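Local coordinates for Csc2 (Thermofilum pendens, PDB 4TXD), which probably binds crRNA as the Cas7-family backbone subunit of a type I-D CRISPR interference complex, and carries a zinc ion, at residues R196-T210 with H234-V248. Sequence-based numbering, arbitrary orientation.
Sequences RVRFDPAFATQRRIT and HVEPGTVFIGRAELV
Arg198 and Glu246 form a hydrogen-bonded pair of antiparallel strands 197-204 and 240-247: Arg198 N meets Glu246 O at 2.9 Å, and Glu246 N returns to Arg198 O. This ladder ends with Asp200 N bonding to Arg244 O. The chain then loops through Pro201, and pairing resumes, one residue out of register, at Phe203 and Ile242. Water 1 fills in at the break, linking Asp200 O to Arg244 N.

Asp200, Arg244 and Glu246 form a salt-bridge network beside the Arg198-Glu246 pair. Arg244 grips Asp200 side-on. Its NE reaches Asp200 OD2 at 2.7 Å, almost straight (178°) but from above the carboxylate plane. Its NH2 takes Asp200 OD1 on the syn side. NH2 is shared: with NH1 it also meets Glu246 OE2 end-on. NH1 also meets Glu54, and Arg52 pairs with Glu246 OE1. These bonds hold the Arg244 group in place.

Apolar groups lie on the face of Phe199 and Phe241. Ala204 CB sits over the Phe241 ring in a CH-pi contact, 4.0 Å from its centroid. Phe199 CD1 touches Ala245 CB at 3.7 Å, and helix 94-115 packs on Phe199.

Past the loop after Ala204, Ile209 bridges Val235 of strand 232-235, and Glu236 N bonds to Arg208 O at 2.8 Å. A turn at chi3 (59°) lays the Arg208 guanidinium along the Glu236-Thr239 turn, one face over Thr239 N. Its NH1 meets Gln206 OE1 in the guanidinium plane. Water 3 joins Arg208 NE to Glu236 OE1.

Strands 197-204 and 240-247 are central in an antiparallel sheet, consistent with the RRM-like core of Cas7 proteins.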
ATOM      1  N   ARG A 196       5.075   7.074  -1.240  1.00 19.03           N
ATOM      2  CA  ARG A 196       4.775   7.846  -0.042  1.00 20.40           C
ATOM      3  C   ARG A 196       4.110   6.929   0.995  1.00 20.63           C
ATOM      4  O   ARG A 196       3.681   7.368   2.058  1.00 22.05           O
ATOM      5  CB  ARG A 196       3.878   9.052  -0.390  1.00 19.43           C
ATOM      6  CG  ARG A 196       4.680  10.318  -0.793  1.00 21.14           C
ATOM      7  CD  ARG A 196       3.763  11.461  -1.279  1.00 21.66           C
ATOM      8  NE  ARG A 196       3.110  11.085  -2.523  1.00 22.91           N
ATOM      9  CZ  ARG A 196       1.914  11.503  -2.927  1.00 20.64           C
ATOM     10  NH1 ARG A 196       1.199  12.349  -2.188  1.00 21.17           N
ATOM     11  NH2 ARG A 196       1.445  11.063  -4.082  1.00 22.27           N
ATOM     12  N   VAL A 197       4.041   5.650   0.651  1.00 20.02           N
ATOM     13  CA  VAL A 197       3.522   4.593   1.534  1.00 19.69           C
ATOM     14  C   VAL A 197       4.638   3.563   1.734  1.00 19.34           C
ATOM     15  O   VAL A 197       4.933   2.786   0.831  1.00 21.82           O
ATOM     16  CB  VAL A 197       2.265   3.908   0.936  1.00 22.97           C
ATOM     17  CG1 VAL A 197       1.743   2.779   1.853  1.00 20.14           C
ATOM     18  CG2 VAL A 197       1.169   4.948   0.658  1.00 17.74           C
ATOM     19  N   ARG A 198       5.292   3.606   2.892  1.00 19.48           N
ATOM     20  CA  ARG A 198       6.408   2.712   3.182  0.57 22.16           C
ATOM     21  C   ARG A 198       5.979   1.601   4.141  1.00 17.83           C
ATOM     22  O   ARG A 198       5.627   1.877   5.282  1.00 22.10           O
ATOM     23  CB  ARG A 198       7.575   3.487   3.798  0.57 27.58           C
ATOM     24  CG  ARG A 198       8.306   4.405   2.838  0.57 31.49           C
ATOM     25  CD  ARG A 198       9.813   4.339   3.076  0.57 38.47           C
ATOM     26  NE  ARG A 198      10.388   5.621   3.474  0.57 46.82           N
ATOM     27  CZ  ARG A 198      10.758   5.929   4.716  0.57 49.15           C
ATOM     28  NH1 ARG A 198      10.609   5.051   5.700  0.57 29.40           N
ATOM     29  NH2 ARG A 198      11.276   7.122   4.976  0.57 51.90           N
ATOM     30  N   PHE A 199       6.029   0.361   3.685  1.00 17.41           N
ATOM     31  CA  PHE A 199       5.645  -0.769   4.537  1.00 18.88           C
ATOM     32  C   PHE A 199       6.813  -1.323   5.341  1.00 18.31           C
ATOM     33  O   PHE A 199       7.910  -1.491   4.803  1.00 22.59           O
ATOM     34  CB  PHE A 199       5.062  -1.914   3.707  1.00 16.42           C
ATOM     35  CG  PHE A 199       3.678  -1.663   3.196  1.00 21.87           C
ATOM     36  CD1 PHE A 199       2.575  -1.835   4.025  1.00 20.54           C
ATOM     37  CD2 PHE A 199       3.477  -1.269   1.877  1.00 20.17           C
ATOM     38  CE1 PHE A 199       1.282  -1.608   3.553  1.00 26.02           C
ATOM     39  CE2 PHE A 199       2.195  -1.042   1.393  1.00 21.68           C
ATOM     40  CZ  PHE A 199       1.093  -1.207   2.228  1.00 23.44           C
ATOM     41  N   ASP A 200       6.561  -1.638   6.613  1.00 18.79           N
ATOM     42  CA  ASP A 200       7.382  -2.611   7.344  1.00 17.00           C
ATOM     43  C   ASP A 200       7.125  -3.977   6.715  1.00 16.46           C
ATOM     44  O   ASP A 200       6.132  -4.154   6.011  1.00 18.21           O
ATOM     45  CB  ASP A 200       7.009  -2.678   8.836  1.00 17.27           C
ATOM     46  CG  ASP A 200       7.473  -1.491   9.634  1.00 22.11           C
ATOM     47  OD1 ASP A 200       7.974  -0.502   9.061  1.00 21.51           O
ATOM     48  OD2 ASP A 200       7.304  -1.552  10.876  1.00 20.83           O
ATOM     49  N   PRO A 201       7.998  -4.967   6.988  1.00 17.68           N
ATOM     50  CA  PRO A 201       7.545  -6.344   6.728  1.00 18.57           C
ATOM     51  C   PRO A 201       6.339  -6.653   7.616  1.00 16.24           C
ATOM     52  O   PRO A 201       6.242  -6.054   8.686  1.00 18.40           O
ATOM     53  CB  PRO A 201       8.751  -7.217   7.136  1.00 18.78           C
ATOM     54  CG  PRO A 201       9.924  -6.256   7.252  1.00 19.71           C
ATOM     55  CD  PRO A 201       9.317  -4.925   7.642  1.00 19.98           C
ATOM     56  N   ALA A 202       5.455  -7.561   7.199  1.00 19.63           N
ATOM     57  CA  ALA A 202       4.401  -8.022   8.087  1.00 20.57           C
ATOM     58  C   ALA A 202       4.774  -9.394   8.663  1.00 15.85           C
ATOM     59  O   ALA A 202       5.046 -10.345   7.920  1.00 18.84           O
ATOM     60  CB  ALA A 202       3.068  -8.072   7.367  1.00 16.40           C
ATOM     61  N   PHE A 203       4.813  -9.480   9.972  1.00 18.97           N
ATOM     62  CA  PHE A 203       5.284 -10.655  10.679  1.00 18.10           C
ATOM     63  C   PHE A 203       4.172 -11.552  11.272  1.00 19.91           C
ATOM     64  O   PHE A 203       3.330 -11.086  11.953  1.00 17.55           O
ATOM     65  CB  PHE A 203       6.181 -10.232  11.834  1.00 16.52           C
ATOM     66  CG  PHE A 203       7.384  -9.445  11.441  1.00 22.76           C
ATOM     67  CD1 PHE A 203       7.325  -8.086  11.314  1.00 18.69           C
ATOM     68  CD2 PHE A 203       8.580 -10.060  11.244  1.00 21.18           C
ATOM     69  CE1 PHE A 203       8.424  -7.362  10.971  1.00 20.66           C
ATOM     70  CE2 PHE A 203       9.686  -9.349  10.904  1.00 23.77           C
ATOM     71  CZ  PHE A 203       9.610  -7.995  10.760  1.00 22.81           C
ATOM     72  N   ALA A 204       4.227 -12.843  11.011  1.00 18.52           N
ATOM     73  CA  ALA A 204       3.336 -13.784  11.685  1.00 19.60           C
ATOM     74  C   ALA A 204       3.751 -13.886  13.151  1.00 19.71           C
ATOM     75  O   ALA A 204       4.922 -13.695  13.484  1.00 17.49           O
ATOM     76  CB  ALA A 204       3.374 -15.148  11.014  1.00 17.90           C
ATOM     77  N   THR A 205       2.804 -14.147  14.021  1.00 21.17           N
ATOM     78  CA  THR A 205       3.116 -14.291  15.435  1.00 23.49           C
ATOM     79  C   THR A 205       3.328 -15.743  15.847  1.00 22.29           C
ATOM     80  O   THR A 205       3.742 -16.025  16.932  1.00 23.85           O
ATOM     81  CB  THR A 205       2.004 -13.741  16.317  1.00 20.84           C
ATOM     82  OG1 THR A 205       0.803 -14.391  16.005  1.00 20.71           O
ATOM     83  CG2 THR A 205       1.832 -12.308  16.112  1.00 25.24           C
ATOM     84  N   GLN A 206       3.026 -16.645  14.941  1.00 22.40           N
ATOM     85  CA  GLN A 206       3.206 -18.073  15.170  1.00 25.82           C
ATOM     86  C   GLN A 206       3.811 -18.715  13.939  1.00 24.22           C
ATOM     87  O   GLN A 206       3.584 -18.256  12.807  1.00 20.20           O
ATOM     88  CB  GLN A 206       1.868 -18.757  15.500  1.00 21.82           C
ATOM     89  CG  GLN A 206       1.153 -18.211  16.726  1.00 23.08           C
ATOM     90  CD  GLN A 206      -0.291 -18.662  16.783  1.00 27.77           C
ATOM     91  OE1 GLN A 206      -1.060 -18.443  15.841  1.00 27.32           O
ATOM     92  NE2 GLN A 206      -0.668 -19.302  17.884  1.00 28.96           N
ATOM     93  N   ARG A 207       4.559 -19.787  14.173  1.00 19.63           N
ATOM     94  CA  ARG A 207       5.150 -20.583  13.110  1.00 25.30           C
ATOM     95  C   ARG A 207       4.169 -21.667  12.695  1.00 25.95           C
ATOM     96  O   ARG A 207       4.282 -22.811  13.133  1.00 33.76           O
ATOM     97  CB  ARG A 207       6.471 -21.203  13.582  1.00 19.85           C
ATOM     98  CG  ARG A 207       7.256 -21.958  12.516  1.00 25.18           C
ATOM     99  CD  ARG A 207       8.581 -22.503  13.109  1.00 32.34           C
ATOM    100  NE  ARG A 207       9.585 -22.843  12.088  1.00 39.71           N
ATOM    101  CZ  ARG A 207       9.534 -23.938  11.338  1.00 37.90           C
ATOM    102  NH1 ARG A 207       8.524 -24.786  11.482  1.00 40.75           N
ATOM    103  NH2 ARG A 207      10.476 -24.185  10.439  1.00 29.73           N
ATOM    104  N   ARG A 208       3.183 -21.309  11.883  1.00 19.50           N
ATOM    105  CA  ARG A 208       2.151 -22.273  11.522  1.00 23.93           C
ATOM    106  C   ARG A 208       2.262 -22.548  10.035  1.00 18.12           C
ATOM    107  O   ARG A 208       1.572 -21.925   9.218  1.00 20.88           O
ATOM    108  CB  ARG A 208       0.753 -21.760  11.914  1.00 27.81           C
ATOM    109  CG  ARG A 208       0.512 -21.806  13.436  1.00 26.77           C
ATOM    110  CD  ARG A 208      -0.698 -20.988  13.863  1.00 38.78           C
ATOM    111  NE  ARG A 208      -1.941 -21.429  13.226  1.00 41.05           N
ATOM    112  CZ  ARG A 208      -3.124 -20.849  13.420  1.00 49.54           C
ATOM    113  NH1 ARG A 208      -3.236 -19.808  14.250  1.00 35.37           N
ATOM    114  NH2 ARG A 208      -4.199 -21.315  12.796  1.00 48.53           N
ATOM    115  N   ILE A 209       3.210 -23.424   9.694  1.00 20.42           N
ATOM    116  CA  ILE A 209       3.492 -23.734   8.297  1.00 19.32           C
ATOM    117  C   ILE A 209       3.523 -25.236   8.071  1.00 21.44           C
ATOM    118  O   ILE A 209       3.778 -26.032   8.989  1.00 21.90           O
ATOM    119  CB  ILE A 209       4.822 -23.113   7.814  1.00 19.51           C
ATOM    120  CG1 ILE A 209       6.028 -23.780   8.495  1.00 22.61           C
ATOM    121  CG2 ILE A 209       4.820 -21.587   8.028  1.00 20.46           C
ATOM    122  CD1 ILE A 209       7.381 -23.439   7.834  1.00 21.85           C
ATOM    123  N   THR A 210       3.233 -25.632   6.840  1.00 21.01           N
ATOM    124  CA  THR A 210       3.279 -27.042   6.491  1.00 20.09           C
ATOM    125  C   THR A 210       4.714 -27.563   6.627  1.00 22.52           C
ATOM    126  O   THR A 210       5.651 -26.958   6.102  1.00 21.87           O
ATOM    127  CB  THR A 210       2.775 -27.292   5.064  1.00 24.59           C
ATOM    128  OG1 THR A 210       1.420 -26.834   4.941  1.00 24.79           O
ATOM    129  CG2 THR A 210       2.823 -28.790   4.757  1.00 33.69           C
ATOM    130  N   HIS A 234       3.994 -22.766   2.983  1.00 17.55           N
ATOM    131  CA  HIS A 234       2.558 -22.835   3.067  1.00 20.40           C
ATOM    132  C   HIS A 234       2.104 -22.455   4.453  1.00 21.10           C
ATOM    133  O   HIS A 234       2.287 -23.193   5.361  1.00 20.09           O
ATOM    134  CB  HIS A 234       2.054 -24.220   2.706  1.00 20.39           C
ATOM    135  CG  HIS A 234       2.391 -24.630   1.316  1.00 27.79           C
ATOM    136  ND1 HIS A 234       2.201 -25.901   0.840  1.00 30.07           N
ATOM    137  CD2 HIS A 234       2.915 -23.928   0.300  1.00 27.04           C
ATOM    138  CE1 HIS A 234       2.586 -25.955  -0.414  1.00 36.74           C
ATOM    139  NE2 HIS A 234       3.022 -24.771  -0.765  1.00 27.91           N
ATOM    140  N   VAL A 235       1.542 -21.272   4.565  1.00 19.62           N
ATOM    141  CA  VAL A 235       1.099 -20.723   5.843  1.00 18.74           C
ATOM    142  C   VAL A 235      -0.327 -21.212   6.147  1.00 22.36           C
ATOM    143  O   VAL A 235      -1.206 -21.157   5.281  1.00 20.45           O
ATOM    144  CB  VAL A 235       1.141 -19.186   5.818  1.00 20.23           C
ATOM    145  CG1 VAL A 235       0.758 -18.609   7.172  1.00 20.22           C
ATOM    146  CG2 VAL A 235       2.540 -18.704   5.395  1.00 17.86           C
ATOM    147  N   GLU A 236      -0.549 -21.702   7.363  1.00 18.63           N
ATOM    148  CA  GLU A 236      -1.819 -22.369   7.690  1.00 18.64           C
ATOM    149  C   GLU A 236      -2.948 -21.375   7.928  1.00 24.64           C
ATOM    150  O   GLU A 236      -2.712 -20.277   8.387  1.00 21.15           O
ATOM    151  CB  GLU A 236      -1.634 -23.282   8.911  1.00 21.39           C
ATOM    152  CG  GLU A 236      -0.801 -24.505   8.563  1.00 22.07           C
ATOM    153  CD  GLU A 236      -0.397 -25.322   9.750  1.00 30.23           C
ATOM    154  OE1 GLU A 236      -0.582 -24.855  10.893  1.00 34.59           O
ATOM    155  OE2 GLU A 236       0.098 -26.443   9.526  1.00 32.84           O
ATOM    156  N   PRO A 237      -4.190 -21.774   7.603  1.00 22.73           N
ATOM    157  CA  PRO A 237      -5.369 -20.914   7.790  1.00 22.35           C
ATOM    158  C   PRO A 237      -5.423 -20.376   9.213  1.00 21.57           C
ATOM    159  O   PRO A 237      -5.057 -21.090  10.146  1.00 23.59           O
ATOM    160  CB  PRO A 237      -6.543 -21.854   7.513  1.00 20.57           C
ATOM    161  CG  PRO A 237      -5.976 -22.882   6.551  1.00 26.66           C
ATOM    162  CD  PRO A 237      -4.513 -23.052   6.945  1.00 21.15           C
ATOM    163  N   GLY A 238      -5.832 -19.126   9.375  1.00 20.46           N
ATOM    164  CA  GLY A 238      -5.953 -18.526  10.694  1.00 24.93           C
ATOM    165  C   GLY A 238      -4.712 -17.805  11.201  1.00 25.10           C
ATOM    166  O   GLY A 238      -4.796 -17.038  12.150  1.00 22.67           O
ATOM    167  N   THR A 239      -3.557 -18.059  10.589  1.00 24.22           N
ATOM    168  CA  THR A 239      -2.332 -17.358  10.963  1.00 19.49           C
ATOM    169  C   THR A 239      -2.547 -15.862  10.845  1.00 19.03           C
ATOM    170  O   THR A 239      -3.064 -15.387   9.833  1.00 21.80           O
ATOM    171  CB  THR A 239      -1.140 -17.767  10.057  1.00 20.21           C
ATOM    172  OG1 THR A 239      -0.888 -19.172  10.196  1.00 24.67           O
ATOM    173  CG2 THR A 239       0.113 -16.975  10.402  1.00 17.34           C
ATOM    174  N   VAL A 240      -2.141 -15.112  11.857  1.00 18.27           N
ATOM    175  CA  VAL A 240      -2.250 -13.660  11.748  1.00 22.55           C
ATOM    176  C   VAL A 240      -0.863 -13.003  11.640  1.00 22.21           C
ATOM    177  O   VAL A 240       0.085 -13.411  12.313  1.00 20.30           O
ATOM    178  CB  VAL A 240      -3.047 -13.063  12.945  1.00 22.63           C
ATOM    179  CG1 VAL A 240      -2.314 -13.297  14.280  1.00 22.44           C
ATOM    180  CG2 VAL A 240      -3.294 -11.573  12.722  1.00 20.53           C
ATOM    181  N   PHE A 241      -0.759 -12.002  10.763  1.00 19.02           N
ATOM    182  CA  PHE A 241       0.444 -11.188  10.594  1.00 18.26           C
ATOM    183  C   PHE A 241       0.209  -9.775  11.099  1.00 17.70           C
ATOM    184  O   PHE A 241      -0.828  -9.180  10.807  1.00 22.63           O
ATOM    185  CB  PHE A 241       0.852 -11.076   9.122  1.00 18.70           C
ATOM    186  CG  PHE A 241       1.196 -12.389   8.457  1.00 22.73           C
ATOM    187  CD1 PHE A 241       0.198 -13.302   8.120  1.00 18.06           C
ATOM    188  CD2 PHE A 241       2.515 -12.659   8.097  1.00 18.56           C
ATOM    189  CE1 PHE A 241       0.512 -14.487   7.482  1.00 18.34           C
ATOM    190  CE2 PHE A 241       2.853 -13.827   7.453  1.00 14.80           C
ATOM    191  CZ  PHE A 241       1.845 -14.756   7.140  1.00 19.47           C
ATOM    192  N   ILE A 242       1.182  -9.215  11.767  1.00 20.03           N
ATOM    193  CA  ILE A 242       1.097  -7.847  12.193  1.00 23.47           C
ATOM    194  C   ILE A 242       1.847  -6.936  11.236  1.00 21.33           C
ATOM    195  O   ILE A 242       2.985  -7.149  10.978  1.00 19.74           O
ATOM    196  CB  ILE A 242       1.640  -7.649  13.601  1.00 19.91           C
ATOM    197  CG1 ILE A 242       0.851  -8.479  14.589  1.00 18.36           C
ATOM    198  CG2 ILE A 242       1.587  -6.196  13.982  1.00 20.85           C
ATOM    199  CD1 ILE A 242       1.433  -8.512  15.950  1.00 21.67           C
ATOM    200  N   GLY A 243       1.154  -5.934  10.733  1.00 20.68           N
ATOM    201  CA  GLY A 243       1.717  -5.037   9.739  1.00 22.07           C
ATOM    202  C   GLY A 243       1.741  -3.592  10.193  1.00 24.54           C
ATOM    203  O   GLY A 243       0.978  -3.188  11.074  1.00 22.22           O
ATOM    204  N   ARG A 244       2.643  -2.818   9.602  1.00 20.65           N
ATOM    205  CA  ARG A 244       2.720  -1.383   9.859  1.00 19.72           C
ATOM    206  C   ARG A 244       3.164  -0.682   8.579  1.00 24.79           C
ATOM    207  O   ARG A 244       4.025  -1.191   7.847  1.00 21.82           O
ATOM    208  CB  ARG A 244       3.694  -1.069  11.000  1.00 18.78           C
ATOM    209  CG  ARG A 244       3.726   0.413  11.432  1.00 22.47           C
ATOM    210  CD  ARG A 244       4.866   0.687  12.408  1.00 20.01           C
ATOM    211  NE  ARG A 244       6.137   0.789  11.696  1.00 25.44           N
ATOM    212  CZ  ARG A 244       6.776   1.927  11.447  1.00 25.33           C
ATOM    213  NH1 ARG A 244       6.292   3.088  11.893  1.00 23.48           N
ATOM    214  NH2 ARG A 244       7.917   1.898  10.771  1.00 22.75           N
ATOM    215  N   ALA A 245       2.577   0.482   8.316  1.00 22.30           N
ATOM    216  CA  ALA A 245       3.013   1.321   7.207  1.00 22.77           C
ATOM    217  C   ALA A 245       3.167   2.762   7.664  1.00 24.95           C
ATOM    218  O   ALA A 245       2.505   3.201   8.612  1.00 26.70           O
ATOM    219  CB  ALA A 245       2.039   1.226   6.039  1.00 21.56           C
ATOM    220  N   GLU A 246       4.082   3.481   7.019  1.00 19.22           N
ATOM    221  CA  GLU A 246       4.212   4.919   7.238  1.00 22.24           C
ATOM    222  C   GLU A 246       3.739   5.671   5.991  1.00 20.16           C
ATOM    223  O   GLU A 246       4.176   5.385   4.873  1.00 23.90           O
ATOM    224  CB  GLU A 246       5.656   5.290   7.589  1.00 22.91           C
ATOM    225  CG  GLU A 246       6.049   4.857   8.992  1.00 23.87           C
ATOM    226  CD  GLU A 246       7.445   5.313   9.370  1.00 33.94           C
ATOM    227  OE1 GLU A 246       8.041   6.107   8.607  1.00 33.77           O
ATOM    228  OE2 GLU A 246       7.951   4.872  10.423  1.00 34.71           O
ATOM    229  N   LEU A 247       2.809   6.598   6.196  1.00 22.95           N
ATOM    230  CA  LEU A 247       2.178   7.350   5.112  1.00 20.65           C
ATOM    231  C   LEU A 247       2.626   8.800   5.238  1.00 23.52           C
ATOM    232  O   LEU A 247       2.392   9.426   6.263  1.00 25.83           O
ATOM    233  CB  LEU A 247       0.649   7.245   5.178  1.00 21.93           C
ATOM    234  CG  LEU A 247       0.002   5.977   4.611  1.00 29.64           C
ATOM    235  CD1 LEU A 247       0.561   4.702   5.242  1.00 29.96           C
ATOM    236  CD2 LEU A 247      -1.522   6.028   4.772  1.00 29.50           C
ATOM    237  N   VAL A 248       3.309   9.315   4.220  1.00 25.75           N
ATOM    238  CA  VAL A 248       3.871  10.665   4.304  1.00 24.66           C
ATOM    239  C   VAL A 248       3.408  11.550   3.146  1.00 28.18           C
ATOM    240  O   VAL A 248       3.224  11.075   2.025  1.00 22.72           O
ATOM    241  CB  VAL A 248       5.430  10.638   4.324  1.00 28.36           C
ATOM    242  CG1 VAL A 248       5.939   9.922   5.561  1.00 35.93           C
ATOM    243  CG2 VAL A 248       5.966   9.959   3.091  1.00 27.70           C
TER
HETATM  244  O   HOH W   1       3.968  -4.441   7.685  1.00 18.73           O
HETATM  245  O   HOH W   2      -0.166 -16.184  13.950  1.00 24.90           O
HETATM  246  O   HOH W   3      -2.612 -23.748  12.194  1.00 39.48           O
HETATM  247  O   HOH W   4       2.177 -27.085  11.244  1.00 44.18           O
HETATM  248  O   HOH W   5       5.701 -24.809   4.296  1.00 20.56           O
HETATM  249  O   HOH W   6      -0.130 -27.534   7.111  1.00 30.43           O